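Local coordinates for putative DNA-binding protein (Bacteroides fragilis, PDB 3BS3), which probably binds DNA through a helix-turn-helix domain of the XRE (Cro/C1-type) family, at residues A[13-16]-A[17-21]; A[57-61]-A[62-66]. All coordinates share one frame; numbering follows the deposited sequence. Where two conformers were deposited one is given.

Interaction 1 (A[13-16]-A[17-21]); sequences NRIK and VVLAE
The guanidinium of Arg14 lies beside Val17 and Val18, one turn further along the chain. Val17 CB sits over one face of the group and its CG1 is 3.6 Å from Arg14 NH2, while the side chain of Val18 runs at about a right angle to that of Arg14, with Val18 CG2 3.6 Å from Arg14 NH1. After an extended chi2, a bend at chi3 (65°) turns the guanidinium back along the helix. Two waters then join it to Glu21: water 2, in the guanidinium plane at its edge, accepts from Arg14 NH1 (2.9 Å) and donates to Glu21 OE1, whereas water 1 bonds OE2 and only weakly NH2. NH1 also donates to the carbonyl of Gln68. On another side of the helix Ile15 and Leu19 lie alongside each other, pointing the same way, with Ile15 CG2 3.7 Å from Leu19 CD1. Arg14 is the N-cap residue, and Arg14 O takes a nearly straight bond from Val18 N (3.0 Å, 172°). Just before it, Asn13 OD1 accepts from Ile15 N in an Asx turn. Ile15 packs on helices 26-33, 37-44 and 52-62, and Val18 packs on helix 52-62.

Interaction 2 (A[57-61]-A[62-66]); sequences KVAEL and LNVDP
Ala59 meets Val64 and Pro66 of the chain that turns back past it: its carbonyl receives Val64 N, and its methyl lies against both side chains. The backbone bonds define a Schellman motif at the C-terminal end of helix 52-62. Val64 N reaches Ala59 O at 3.0 Å with an N-H...O angle of 166°, the six-to-one bond, which spans five residues. Asn63, whose positive phi of 59° reverses the chain, sends its N-H to Glu60 O, with Asn63 N 3.2 Å from that oxygen; this donor stands above the carbonyl plane, so it does not use a lone pair. Leu62 N bonds to Val58 O (2.9 Å) as a regular i to i+4 link, with a weak second approach to Ala59 O. The carbonyls of Val58, Ala59 and Glu60 thus all find donors within the turn.

The apolar contacts fall into two groups. Val58 and Leu62 lie side by side and point the same way, Val58 CG1 to Leu62 CD1 at 3.8 Å; Val58 CG1 stands anti to its backbone N (chi1 175°), on the side where Leu62 comes up. In the second group Ala59 CB touches the returning chain: it is 3.5 Å from Pro66 CA, tighter than usual for two carbons, and 3.8 Å from Pro66 CB. Val64 CG2 adds a looser approach to Ala59 CB at 4.1 Å. The short distances show the chain after the cap lying closely against the helix here, consistent with the small size of the methyl.

Among charged groups, Asp65 turns away from the helix and forms a salt bridge with Arg67. In the fold, Leu61 packs on helix 26-33, Leu62 and Val64 meet helix 15-21, and Pro66 touches Met11 of the second subunit.

How the interactions relate
From the N terminus, interaction 1 comes first, winding the chain into helix 15-21. Helices 26-33 and 37-44 follow before interaction 2 ends helix 52-62 and reverses the chain. The two are in series: neither nests within nor crosses the other, and each joins adjacent segments, so neither closes a long loop. Their centres are 11 Å apart, yet their side chains meet: Leu19 CD2 lies 3.8 Å from Leu62 CD2, and Val18 CG1 packs against both Leu62 CD1 and Val64 CG1. This joins the first and last helices of the bundle. Beyond interaction 2, Gln68 and Leu69 return to Arg14, bringing the chain back to the start of helix 15-21.

Interaction 1 (A[13-16]-A[17-21])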
loop_
_atom_site.group_PDB
_atom_site.type_symbol
_atom_site.label_atom_id
_atom_site.label_comp_id
_atom_site.label_asym_id
_atom_site.label_seq_id
_atom_site.Cartn_x
_atom_site.Cartn_y
_atom_site.Cartn_z
ATOM N N ASN A 13 -4.537 6.666 3.865
ATOM C CA ASN A 13 -4.977 6.948 2.525
ATOM C C ASN A 13 -5.992 8.088 2.493
ATOM O O ASN A 13 -6.586 8.411 3.509
ATOM C CB ASN A 13 -5.526 5.676 1.861
ATOM C CG ASN A 13 -6.926 5.318 2.343
ATOM O OD1 ASN A 13 -7.899 5.987 1.986
ATOM N ND2 ASN A 13 -7.034 4.238 3.128
ATOM N N ARG A 14 -6.171 8.650 1.308
ATOM C CA ARG A 14 -7.095 9.774 1.089
ATOM C C ARG A 14 -8.274 9.379 0.230
ATOM O O ARG A 14 -8.921 10.240 -0.388
ATOM C CB ARG A 14 -6.349 10.953 0.429
ATOM C CG ARG A 14 -5.165 11.440 1.192
ATOM C CD ARG A 14 -4.573 12.688 0.558
ATOM N NE ARG A 14 -5.504 13.826 0.609
ATOM C CZ ARG A 14 -6.095 14.368 -0.461
ATOM N NH1 ARG A 14 -5.900 13.865 -1.677
ATOM N NH2 ARG A 14 -6.903 15.418 -0.318
ATOM N N ILE A 15 -8.575 8.079 0.169
ATOM C CA ILE A 15 -9.617 7.629 -0.751
ATOM C C ILE A 15 -10.963 8.288 -0.460
ATOM O O ILE A 15 -11.691 8.655 -1.374
ATOM C CB ILE A 15 -9.721 6.069 -0.772
ATOM C CG1 ILE A 15 -8.419 5.516 -1.369
ATOM C CG2 ILE A 15 -10.927 5.632 -1.589
ATOM C CD1 ILE A 15 -8.266 3.999 -1.135
ATOM N N LYS A 16 -11.311 8.479 0.813
ATOM C CA LYS A 16 -12.617 9.064 1.112
ATOM C C LYS A 16 -12.727 10.487 0.550
ATOM O O LYS A 16 -13.759 10.851 -0.022
ATOM C CB LYS A 16 -12.858 9.065 2.618
ATOM C CG LYS A 16 -14.303 9.410 3.023
ATOM C CD LYS A 16 -14.414 9.499 4.540
ATOM C CE LYS A 16 -13.620 10.693 5.079
ATOM N NZ LYS A 16 -14.342 12.015 4.959
ATOM N N VAL A 17 -11.663 11.278 0.704
ATOM C CA VAL A 17 -11.702 12.671 0.249
ATOM C C VAL A 17 -11.769 12.702 -1.273
ATOM O O VAL A 17 -12.572 13.445 -1.860
ATOM C CB VAL A 17 -10.478 13.465 0.748
ATOM C CG1 VAL A 17 -10.431 14.852 0.087
ATOM C CG2 VAL A 17 -10.564 13.593 2.274
ATOM N N VAL A 18 -10.929 11.901 -1.909
ATOM C CA VAL A 18 -10.878 11.911 -3.379
ATOM C C VAL A 18 -12.190 11.386 -3.989
ATOM O O VAL A 18 -12.659 11.929 -4.990
ATOM C CB VAL A 18 -9.626 11.232 -3.937
ATOM C CG1 VAL A 18 -9.669 11.233 -5.486
ATOM C CG2 VAL A 18 -8.358 11.943 -3.412
ATOM N N LEU A 19 -12.768 10.326 -3.410
ATOM C CA LEU A 19 -14.100 9.884 -3.846
ATOM C C LEU A 19 -15.107 11.035 -3.860
ATOM O O LEU A 19 -15.883 11.213 -4.806
ATOM C CB LEU A 19 -14.634 8.765 -2.951
ATOM C CG LEU A 19 -14.091 7.371 -3.300
ATOM C CD1 LEU A 19 -14.498 6.375 -2.227
ATOM C CD2 LEU A 19 -14.606 6.873 -4.665
ATOM N N ALA A 20 -15.119 11.800 -2.787
ATOM C CA ALA A 20 -16.071 12.919 -2.663
ATOM C C ALA A 20 -15.784 14.007 -3.708
ATOM O O ALA A 20 -16.717 14.537 -4.343
ATOM C CB ALA A 20 -16.012 13.485 -1.266
ATOM N N GLU A 21 -14.505 14.321 -3.888
ATOM C CA GLU A 21 -14.097 15.339 -4.844
ATOM C C GLU A 21 -14.459 14.926 -6.275
ATOM O O GLU A 21 -14.825 15.794 -7.093
ATOM C CB GLU A 21 -12.599 15.596 -4.709
ATOM C CG GLU A 21 -12.295 16.379 -3.445
ATOM C CD GLU A 21 -10.813 16.642 -3.243
ATOM O OE1 GLU A 21 -9.980 16.003 -3.920
ATOM O OE2 GLU A 21 -10.495 17.464 -2.372
HETATM O O HOH W 1 -8.285 18.260 -1.101
HETATM O O HOH W 2 -7.388 15.834 -3.276
#

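Interaction 2 (A[57-61]-A[62-66])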
loop_
_atom_site.group_PDB
_atom_site.type_symbol
_atom_site.label_atom_id
_atom_site.label_comp_id
_atom_site.label_asym_id
_atom_site.label_seq_id
_atom_site.Cartn_x
_atom_site.Cartn_y
_atom_site.Cartn_z
ATOM N N LYS A 57 -4.837 1.000 -8.978
ATOM C CA LYS A 57 -6.108 0.786 -9.695
ATOM C C LYS A 57 -7.157 1.809 -9.250
ATOM O O LYS A 57 -7.890 2.360 -10.090
ATOM C CB LYS A 57 -6.634 -0.647 -9.524
ATOM C CG LYS A 57 -7.203 -1.296 -10.810
ATOM C CD LYS A 57 -8.343 -0.527 -11.462
ATOM C CE LYS A 57 -9.116 -1.371 -12.482
ATOM N NZ LYS A 57 -10.065 -2.330 -11.833
ATOM N N VAL A 58 -7.235 2.088 -7.950
ATOM C CA VAL A 58 -8.180 3.108 -7.478
ATOM C C VAL A 58 -7.891 4.457 -8.142
ATOM O O VAL A 58 -8.810 5.185 -8.567
ATOM C CB VAL A 58 -8.102 3.268 -5.952
ATOM C CG1 VAL A 58 -8.998 4.428 -5.470
ATOM C CG2 VAL A 58 -8.515 1.969 -5.210
ATOM N N ALA A 59 -6.612 4.798 -8.207
ATOM C CA ALA A 59 -6.190 6.083 -8.801
ATOM C C ALA A 59 -6.586 6.146 -10.289
ATOM O O ALA A 59 -7.078 7.184 -10.771
ATOM C CB ALA A 59 -4.695 6.276 -8.609
ATOM N N GLU A 60 -6.388 5.041 -10.998
ATOM C CA GLU A 60 -6.756 4.973 -12.418
ATOM C C GLU A 60 -8.253 5.225 -12.565
ATOM O O GLU A 60 -8.685 6.030 -13.419
ATOM C CB GLU A 60 -6.362 3.623 -13.024
ATOM C CG GLU A 60 -4.867 3.505 -13.250
ATOM C CD GLU A 60 -4.383 2.088 -13.538
ATOM O OE1 GLU A 60 -5.176 1.118 -13.463
ATOM O OE2 GLU A 60 -3.180 1.950 -13.831
ATOM N N LEU A 61 -9.039 4.568 -11.716
ATOM C CA LEU A 61 -10.510 4.688 -11.751
ATOM C C LEU A 61 -11.006 6.097 -11.410
ATOM O O LEU A 61 -12.022 6.543 -11.963
ATOM C CB LEU A 61 -11.155 3.675 -10.800
ATOM C CG LEU A 61 -11.073 2.213 -11.228
ATOM C CD1 LEU A 61 -11.524 1.315 -10.113
ATOM C CD2 LEU A 61 -11.937 1.976 -12.486
ATOM N N LEU A 62 -10.294 6.787 -10.518
ATOM C CA LEU A 62 -10.670 8.150 -10.116
ATOM C C LEU A 62 -9.983 9.230 -10.948
ATOM O O LEU A 62 -10.204 10.429 -10.709
ATOM C CB LEU A 62 -10.411 8.367 -8.621
ATOM C CG LEU A 62 -11.235 7.443 -7.719
ATOM C CD1 LEU A 62 -10.843 7.618 -6.268
ATOM C CD2 LEU A 62 -12.751 7.665 -7.894
ATOM N N ASN A 63 -9.144 8.809 -11.902
ATOM C CA ASN A 63 -8.406 9.740 -12.764
ATOM C C ASN A 63 -7.500 10.697 -11.995
ATOM O O ASN A 63 -7.453 11.916 -12.290
ATOM C CB ASN A 63 -9.361 10.546 -13.666
ATOM C CG ASN A 63 -10.181 9.653 -14.581
ATOM O OD1 ASN A 63 -9.674 8.689 -15.155
ATOM N ND2 ASN A 63 -11.463 9.963 -14.707
ATOM N N VAL A 64 -6.786 10.146 -11.005
ATOM C CA VAL A 64 -5.799 10.931 -10.256
ATOM C C VAL A 64 -4.468 10.189 -10.226
ATOM O O VAL A 64 -4.421 8.973 -10.490
ATOM C CB VAL A 64 -6.250 11.216 -8.794
ATOM C CG1 VAL A 64 -7.559 12.031 -8.766
ATOM C CG2 VAL A 64 -6.422 9.899 -7.989
ATOM N N ASP A 65 -3.391 10.934 -9.953
ATOM C CA ASP A 65 -2.073 10.348 -9.666
ATOM C C ASP A 65 -2.188 9.527 -8.385
ATOM O O ASP A 65 -2.765 10.003 -7.403
ATOM C CB ASP A 65 -1.043 11.469 -9.459
ATOM C CG ASP A 65 0.411 10.967 -9.421
ATOM O OD1 ASP A 65 0.763 10.029 -8.663
ATOM O OD2 ASP A 65 1.238 11.560 -10.149
ATOM N N PRO A 66 -1.661 8.283 -8.369
ATOM C CA PRO A 66 -1.809 7.533 -7.097
ATOM C C PRO A 66 -1.219 8.224 -5.859
ATOM O O PRO A 66 -1.679 7.967 -4.737
ATOM C CB PRO A 66 -1.093 6.190 -7.356
ATOM C CG PRO A 66 -0.521 6.266 -8.708
ATOM C CD PRO A 66 -1.012 7.489 -9.431
#